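Local coordinates for protein acetyl-CoA acetyltransferase (Mycobacterium smegmatis, PDB 4EGV) that adopts the thiolase fold as a monomeric thiolase-like protein and probably has acyltransferase activity, at residues 109-114 and 118-123; 45-50 and 99-104. All coordinates share one frame; numbering follows the deposited sequence.

Contact 1 (109-114 and 118-123); sequences VLEVIG and PQHLAT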
loop_
_atom_site.group_PDB
_atom_site.type_symbol
_atom_site.label_atom_id
_atom_site.label_comp_id
_atom_site.label_asym_id
_atom_site.label_seq_id
_atom_site.Cartn_x
_atom_site.Cartn_y
_atom_site.Cartn_z
ATOM N N VAL A 109 3.566 -1.402 -21.428
ATOM C CA VAL A 109 3.232 -2.390 -20.398
ATOM C C VAL A 109 2.006 -1.997 -19.608
ATOM O O VAL A 109 1.883 -0.863 -19.235
ATOM C CB VAL A 109 4.458 -2.672 -19.422
ATOM C CG1 VAL A 109 4.091 -3.568 -18.318
ATOM C CG2 VAL A 109 5.606 -3.271 -20.155
ATOM N N LEU A 110 1.095 -2.946 -19.380
ATOM C CA LEU A 110 -0.050 -2.786 -18.458
ATOM C C LEU A 110 0.181 -3.722 -17.284
ATOM O O LEU A 110 0.183 -4.933 -17.430
ATOM C CB LEU A 110 -1.405 -3.063 -19.138
ATOM C CG LEU A 110 -2.677 -2.739 -18.321
ATOM C CD1 LEU A 110 -2.720 -1.263 -17.795
ATOM C CD2 LEU A 110 -3.963 -3.084 -19.092
ATOM N N GLU A 111 0.397 -3.135 -16.115
ATOM C CA GLU A 111 0.906 -3.877 -14.966
ATOM C C GLU A 111 -0.236 -4.615 -14.251
ATOM O O GLU A 111 -1.412 -4.353 -14.523
ATOM C CB GLU A 111 1.709 -2.912 -14.054
ATOM C CG GLU A 111 2.189 -3.414 -12.621
ATOM C CD GLU A 111 3.216 -4.605 -12.588
ATOM O OE1 GLU A 111 3.183 -5.510 -13.447
ATOM O OE2 GLU A 111 4.060 -4.627 -11.650
ATOM N N VAL A 112 0.109 -5.564 -13.386
ATOM C CA VAL A 112 -0.852 -6.255 -12.508
ATOM C C VAL A 112 -1.503 -5.329 -11.466
ATOM O O VAL A 112 -0.984 -4.296 -11.134
ATOM C CB VAL A 112 -0.200 -7.522 -11.777
ATOM C CG1 VAL A 112 0.306 -8.597 -12.804
ATOM C CG2 VAL A 112 0.914 -7.111 -10.765
ATOM N N ILE A 113 -2.641 -5.726 -10.929
ATOM C CA ILE A 113 -3.346 -4.944 -9.895
ATOM C C ILE A 113 -2.524 -4.842 -8.595
ATOM O O ILE A 113 -1.654 -5.667 -8.335
ATOM C CB ILE A 113 -4.802 -5.537 -9.586
ATOM C CG1 ILE A 113 -5.750 -4.483 -9.054
ATOM C CG2 ILE A 113 -4.768 -6.739 -8.610
ATOM C CD1 ILE A 113 -6.595 -3.748 -10.119
ATOM N N GLY A 114 -2.805 -3.795 -7.807
ATOM C CA GLY A 114 -2.485 -3.747 -6.374
ATOM C C GLY A 114 -1.729 -2.491 -6.046
ATOM O O GLY A 114 -1.042 -1.970 -6.892
ATOM N N PRO A 118 3.156 0.697 -8.258
ATOM C CA PRO A 118 4.004 1.836 -8.663
ATOM C C PRO A 118 5.461 1.628 -8.258
ATOM O O PRO A 118 6.378 1.916 -9.030
ATOM C CB PRO A 118 3.424 2.992 -7.858
ATOM C CG PRO A 118 2.114 2.562 -7.494
ATOM C CD PRO A 118 2.105 1.129 -7.334
ATOM N N GLN A 119 5.660 1.119 -7.050
ATOM C CA GLN A 119 7.001 0.953 -6.530
ATOM C C GLN A 119 7.678 -0.316 -7.064
ATOM O O GLN A 119 8.866 -0.290 -7.361
ATOM C CB GLN A 119 7.030 1.094 -4.992
ATOM C CG GLN A 119 8.334 0.933 -4.389
ATOM C CD GLN A 119 9.243 1.992 -4.756
ATOM O OE1 GLN A 119 10.154 1.775 -5.526
ATOM N NE2 GLN A 119 9.034 3.163 -4.218
ATOM N N HIS A 120 6.910 -1.393 -7.231
ATOM C CA HIS A 120 7.379 -2.585 -7.953
ATOM C C HIS A 120 7.894 -2.235 -9.375
ATOM O O HIS A 120 8.947 -2.704 -9.817
ATOM C CB HIS A 120 6.280 -3.660 -7.979
ATOM C CG HIS A 120 6.757 -5.043 -8.328
ATOM N ND1 HIS A 120 6.964 -5.471 -9.632
ATOM C CD2 HIS A 120 6.999 -6.119 -7.542
ATOM C CE1 HIS A 120 7.346 -6.739 -9.625
ATOM N NE2 HIS A 120 7.385 -7.154 -8.369
ATOM N N LEU A 121 7.150 -1.376 -10.053
ATOM C CA LEU A 121 7.442 -0.937 -11.393
ATOM C C LEU A 121 8.693 -0.097 -11.492
ATOM O O LEU A 121 9.525 -0.318 -12.386
ATOM C CB LEU A 121 6.262 -0.106 -11.887
ATOM C CG LEU A 121 5.543 -0.406 -13.201
ATOM C CD1 LEU A 121 5.693 -1.838 -13.690
ATOM C CD2 LEU A 121 4.090 -0.051 -12.945
ATOM N N ALA A 122 8.809 0.884 -10.590
ATOM C CA ALA A 122 10.016 1.682 -10.518
ATOM C C ALA A 122 11.242 0.816 -10.224
ATOM O O ALA A 122 12.254 0.990 -10.832
ATOM C CB ALA A 122 9.875 2.783 -9.508
ATOM N N THR A 123 11.147 -0.133 -9.304
ATOM C CA THR A 123 12.235 -1.056 -9.065
ATOM C C THR A 123 12.579 -1.945 -10.290
ATOM O O THR A 123 13.745 -2.082 -10.652
ATOM C CB THR A 123 11.970 -1.901 -7.817
ATOM O OG1 THR A 123 11.738 -1.038 -6.698
ATOM C CG2 THR A 123 13.118 -2.891 -7.533
#
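Glu111 and Leu121 carry the apolar part of this contact. The two side chains run alongside each other, pointing opposite ways, so that both methyls of the leucine lie along the glutamate: Leu121 CD2 is 3.9 Å from Glu111 CG, and Leu121 CD1 reaches on to the carboxylate carbon, 3.9 Å from Glu111 CD. Beyond the glutamate, the same leucine also touches Thr74.

The polar part is looser. Glu111 OE2 stands 3.6 Å from His120 ND1, a near approach and not a hydrogen bond, with the carboxylate and imidazole planes 44° apart and the side chains crossing at about a right angle. On the glutamate side, CG is anti to the backbone N (chi1 171°) and the chain bends at chi2, which turns the carboxylate back toward its own backbone. There Val112 N donates to Glu111 OE1 at 3.1 Å, meeting the oxygen from above the carboxylate plane, so one oxygen is tied to the loop that follows the strand while the other faces the helix.

Other hydrogen bonds end on backbone carbonyls of both segments. Glu111 O accepts from Arg75 NE, and Gly114 O from Ser117 OG; Pro118 CD lies 4.4 Å from Gly114 O. In the helix, Gln119 O takes both Thr123 N and Thr123 OG1, from opposite faces of its plane.

The arrangement is a short strand-to-helix connection of the thiolase fold: strand 107-110, at the edge of the mixed sheet, runs through the loop of residues 111-116 into helix 117-130, which packs against strands 294-303 and 402-409.

Contact 2 (45-50 and 99-104); sequences LATEAA and RNIGAD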
loop_
_atom_site.group_PDB
_atom_site.type_symbol
_atom_site.label_atom_id
_atom_site.label_comp_id
_atom_site.label_asym_id
_atom_site.label_seq_id
_atom_site.Cartn_x
_atom_site.Cartn_y
_atom_site.Cartn_z
ATOM N N LEU A 45 -6.108 12.197 -17.709
ATOM C CA LEU A 45 -5.487 12.468 -16.407
ATOM C C LEU A 45 -4.022 12.007 -16.273
ATOM O O LEU A 45 -3.171 12.678 -15.676
ATOM C CB LEU A 45 -6.302 11.827 -15.298
ATOM C CG LEU A 45 -7.682 12.397 -14.946
ATOM C CD1 LEU A 45 -8.515 11.438 -14.110
ATOM C CD2 LEU A 45 -7.647 13.777 -14.327
ATOM N N ALA A 46 -3.757 10.836 -16.836
ATOM C CA ALA A 46 -2.439 10.278 -16.905
ATOM C C ALA A 46 -1.615 11.090 -17.871
ATOM O O ALA A 46 -0.437 11.216 -17.707
ATOM C CB ALA A 46 -2.518 8.817 -17.357
ATOM N N THR A 47 -2.249 11.631 -18.882
ATOM C CA THR A 47 -1.591 12.499 -19.862
ATOM C C THR A 47 -1.126 13.816 -19.233
ATOM O O THR A 47 -0.004 14.196 -19.352
ATOM C CB THR A 47 -2.538 12.715 -21.064
ATOM O OG1 THR A 47 -2.731 11.442 -21.698
ATOM C CG2 THR A 47 -1.981 13.723 -22.039
ATOM N N GLU A 48 -2.011 14.492 -18.542
ATOM C CA GLU A 48 -1.644 15.668 -17.814
ATOM C C GLU A 48 -0.476 15.483 -16.830
ATOM O O GLU A 48 0.431 16.294 -16.811
ATOM C CB GLU A 48 -2.859 16.234 -17.089
ATOM C CG GLU A 48 -3.679 17.189 -17.921
ATOM C CD GLU A 48 -2.902 18.399 -18.468
ATOM O OE1 GLU A 48 -2.096 19.015 -17.756
ATOM O OE2 GLU A 48 -3.125 18.758 -19.632
ATOM N N ALA A 49 -0.519 14.442 -16.012
ATOM C CA ALA A 49 0.626 14.070 -15.161
ATOM C C ALA A 49 1.916 13.725 -15.920
ATOM O O ALA A 49 2.987 14.081 -15.483
ATOM C CB ALA A 49 0.255 12.950 -14.247
ATOM N N ALA A 50 1.802 13.052 -17.058
ATOM C CA ALA A 50 2.959 12.681 -17.865
ATOM C C ALA A 50 3.643 13.888 -18.485
ATOM O O ALA A 50 4.894 13.930 -18.584
ATOM C CB ALA A 50 2.580 11.666 -18.921
ATOM N N ARG A 99 0.726 8.670 -27.161
ATOM C CA ARG A 99 0.417 9.354 -28.410
ATOM C C ARG A 99 0.164 10.795 -28.048
ATOM O O ARG A 99 0.687 11.741 -28.675
ATOM C CB ARG A 99 -0.805 8.706 -29.115
ATOM C CG ARG A 99 -0.907 8.849 -30.709
ATOM C CD ARG A 99 -1.619 7.590 -31.386
ATOM N NE ARG A 99 -2.974 7.379 -30.830
ATOM C CZ ARG A 99 -3.446 6.295 -30.192
ATOM N NH1 ARG A 99 -2.727 5.184 -30.007
ATOM N NH2 ARG A 99 -4.690 6.348 -29.738
ATOM N N ASN A 100 -0.600 10.949 -26.990
ATOM C CA ASN A 100 -0.908 12.254 -26.450
ATOM C C ASN A 100 0.247 13.183 -26.031
ATOM O O ASN A 100 0.106 14.407 -26.069
ATOM C CB ASN A 100 -1.806 12.079 -25.249
ATOM C CG ASN A 100 -3.230 11.816 -25.620
ATOM O OD1 ASN A 100 -3.639 11.961 -26.764
ATOM N ND2 ASN A 100 -3.997 11.421 -24.650
ATOM N N ILE A 101 1.367 12.586 -25.614
ATOM C CA ILE A 101 2.567 13.314 -25.210
ATOM C C ILE A 101 3.653 13.373 -26.298
ATOM O O ILE A 101 4.670 13.997 -26.103
ATOM C CB ILE A 101 3.143 12.746 -23.877
ATOM C CG1 ILE A 101 3.639 11.321 -24.066
ATOM C CG2 ILE A 101 2.123 12.812 -22.768
ATOM C CD1 ILE A 101 4.616 10.894 -23.082
ATOM N N GLY A 102 3.444 12.714 -27.429
ATOM C CA GLY A 102 4.398 12.760 -28.537
ATOM C C GLY A 102 5.452 11.678 -28.504
ATOM O O GLY A 102 6.510 11.845 -29.052
ATOM N N ALA A 103 5.149 10.567 -27.848
ATOM C CA ALA A 103 6.053 9.421 -27.729
ATOM C C ALA A 103 5.636 8.312 -28.688
ATOM O O ALA A 103 4.445 8.179 -29.013
ATOM C CB ALA A 103 6.084 8.883 -26.276
ATOM N N ASP A 104 6.613 7.535 -29.158
ATOM C CA ASP A 104 6.324 6.317 -29.930
ATOM C C ASP A 104 7.269 5.169 -29.491
ATOM O O ASP A 104 8.252 4.854 -30.178
ATOM C CB ASP A 104 6.371 6.588 -31.445
ATOM C CG ASP A 104 5.883 5.363 -32.285
ATOM O OD1 ASP A 104 4.935 4.666 -31.847
ATOM O OD2 ASP A 104 6.460 5.093 -33.384
#
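With chi1 at -64°, Thr47 sets OG1 anti to its carbonyl carbon and CG2 anti to its backbone N, so hydroxyl and methyl are both presented to the neighbouring helix. Asn100 has CG anti to its carbonyl carbon (chi1 -79°), which carries the amide across toward that hydroxyl; the two side chains cross at about a right angle. Asn100 ND2 donates to Thr47 OG1 at 3.2 Å, nearly straight at 170° and with the oxygen almost in the amide plane. Thr47 OG1 is also hydrogen-bonded to Val43 O, one turn earlier in its own helix, so two bonds grip the hydroxyl. Beside the hydrogen bond, Thr47 CG2 packs on Asn100 CB at 3.6 Å.

Apolar contact continues one turn further along, where Ile101 CG2 rests 4.0 Å from Ala50 CB and 4.3 Å from Thr47 CG2. Gly102, with positive phi, closes the neighbouring helix in a Schellman motif just beyond Ile101.

Helix 42-56 thus lies against the C-terminal end of helix 93-101. Val97 extends the interface to Ala46 and Thr47, while Leu138 of strand 136-143 touches both Ala50 and Ile101.

In the fold
The two contacts lie on the same side of the chain's centre but do not touch; their centres are about 18 Å apart and their nearest atoms about 10 Å. Contact 1 is the more central and local, joining an edge strand to the next helix across the six-residue loop 111-116, yet it is only partly buried. Contact 2 lies farther out, about 25 Å from the chain's centre against 12 Å, but is buried, bringing together segments separated by 48 residues. Their chemistry differs: contact 1 has no hydrogen bond across it and relies on aliphatic overlap beside a carboxylate bonded within its own segment, whereas contact 2 combines one amide-to-hydroxyl bond with contact of Ile101 with Ala50. Helix 93-101 is followed by strand 107-110.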